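Local coordinates for RagB/SusD domain protein (Flavobacterium johnsoniae, PDB 5J90), which binds chitin as a SusD homolog and is probably an outer-membrane lipoprotein of a polysaccharide utilization locus for chitin, at residues A[436-439]-A[440-444]. Residues are numbered along the deposited sequence; the frame is centred on the assembly and turned at random.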
# COMPACT_ATOMS: atom_id res chain seq x y z
N TRP A 436 4.78 18.09 1.10
CA TRP A 436 4.84 16.84 1.88
C TRP A 436 4.11 15.70 1.16
O TRP A 436 4.61 14.57 1.10
CB TRP A 436 4.26 17.06 3.29
CG TRP A 436 4.18 15.84 4.18
CD1 TRP A 436 5.17 14.93 4.42
CD2 TRP A 436 3.06 15.44 4.97
NE1 TRP A 436 4.72 13.96 5.30
CE2 TRP A 436 3.43 14.26 5.66
CE3 TRP A 436 1.77 15.97 5.17
CZ2 TRP A 436 2.54 13.59 6.51
CZ3 TRP A 436 0.90 15.31 6.02
CH2 TRP A 436 1.29 14.13 6.69
N SER A 437 2.94 15.99 0.61
CA SER A 437 2.22 14.96 -0.15
C SER A 437 3.01 14.52 -1.40
O SER A 437 3.14 13.32 -1.66
CB SER A 437 0.82 15.45 -0.52
OG SER A 437 0.08 15.63 0.67
N ASP A 438 3.55 15.47 -2.15
CA ASP A 438 4.35 15.14 -3.33
C ASP A 438 5.62 14.37 -2.95
O ASP A 438 6.04 13.46 -3.69
CB ASP A 438 4.72 16.43 -4.07
CG ASP A 438 4.33 16.41 -5.53
OD1 ASP A 438 3.55 15.55 -6.00
OD2 ASP A 438 4.83 17.31 -6.24
N TYR A 439 6.23 14.70 -1.82
CA TYR A 439 7.42 14.01 -1.36
C TYR A 439 7.08 12.57 -0.99
O TYR A 439 7.82 11.63 -1.31
CB TYR A 439 8.07 14.70 -0.16
CG TYR A 439 9.21 13.88 0.41
CD1 TYR A 439 10.47 13.92 -0.16
CD2 TYR A 439 9.00 13.03 1.49
CE1 TYR A 439 11.51 13.14 0.34
CE2 TYR A 439 10.02 12.25 2.00
CZ TYR A 439 11.27 12.32 1.42
OH TYR A 439 12.30 11.55 1.94
N ARG A 440 5.97 12.38 -0.29
CA ARG A 440 5.56 11.02 0.04
C ARG A 440 5.34 10.20 -1.24
O ARG A 440 5.82 9.06 -1.35
CB ARG A 440 4.31 11.03 0.93
CG ARG A 440 4.60 11.43 2.38
CD ARG A 440 3.33 11.50 3.23
NE ARG A 440 2.50 12.65 2.87
CZ ARG A 440 1.21 12.75 3.19
NH1 ARG A 440 0.60 11.76 3.83
NH2 ARG A 440 0.52 13.82 2.83
N ARG A 441 4.63 10.77 -2.21
CA ARG A 441 4.35 10.03 -3.43
C ARG A 441 5.60 9.72 -4.26
O ARG A 441 5.77 8.59 -4.71
CB ARG A 441 3.34 10.76 -4.29
CG ARG A 441 3.04 10.03 -5.60
CD ARG A 441 1.97 10.74 -6.40
NE ARG A 441 2.39 12.06 -6.85
CZ ARG A 441 3.01 12.31 -8.00
NH1 ARG A 441 3.32 11.32 -8.84
NH2 ARG A 441 3.33 13.55 -8.32
N THR A 442 6.47 10.71 -4.46
CA THR A 442 7.55 10.59 -5.43
C THR A 442 8.92 10.33 -4.84
O THR A 442 9.81 9.84 -5.54
CB THR A 442 7.68 11.86 -6.31
OG1 THR A 442 8.15 12.96 -5.50
CG2 THR A 442 6.36 12.22 -6.97
N GLY A 443 9.11 10.68 -3.57
CA GLY A 443 10.42 10.65 -2.95
C GLY A 443 11.31 11.83 -3.31
O GLY A 443 12.50 11.81 -2.99
N TYR A 444 10.75 12.84 -3.97
CA TYR A 444 11.53 13.99 -4.44
C TYR A 444 10.97 15.29 -3.86
O TYR A 444 9.80 15.36 -3.50
CB TYR A 444 11.48 14.06 -5.97
CG TYR A 444 12.06 12.85 -6.68
CD1 TYR A 444 13.29 12.33 -6.31
CD2 TYR A 444 11.37 12.24 -7.72
CE1 TYR A 444 13.82 11.21 -6.96
CE2 TYR A 444 11.89 11.13 -8.38
CZ TYR A 444 13.12 10.63 -7.99
OH TYR A 444 13.63 9.52 -8.65
O HOH W 1 1.23 14.33 -5.66
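A chi1 of 176° swings the indole of W436 to the side of its carbonyl carbon, and with the chain of R440 bent at chi3 (-72°) the guanidinium of R440 folds back one helical turn and lies flat over the indole, the planes 10° apart. CZ of R440 sits 3.5 Å from the centroid of the W436 six-membered ring, a cation-pi stack, while CD makes a CH-pi contact with the five-membered ring. At the guanidinium edge, NH2 of R440 gives a weak bond to OG of S437 (2.9 Å). Cutting W436 back to an alanine is likely to cost R440 this stack and open a gap beneath the guanidinium, its edge bonds remaining. Three residues apart, NH2 of R441 forms a salt bridge with OD1 of D438 (3.1 Å), and a water joins that oxygen to NE of R441. In the last turn, O of D438 accepts from both N and OG1 of T442, reached from opposite faces of its carbonyl plane; OG1 in turn takes N of Y444 (3.0 Å), an ST turn spanning G443, which has positive phi. R440 also binds the carbonyls of D132 and R466, R441 binds E341, and D438 binds K424 on neighbouring helix 413-428.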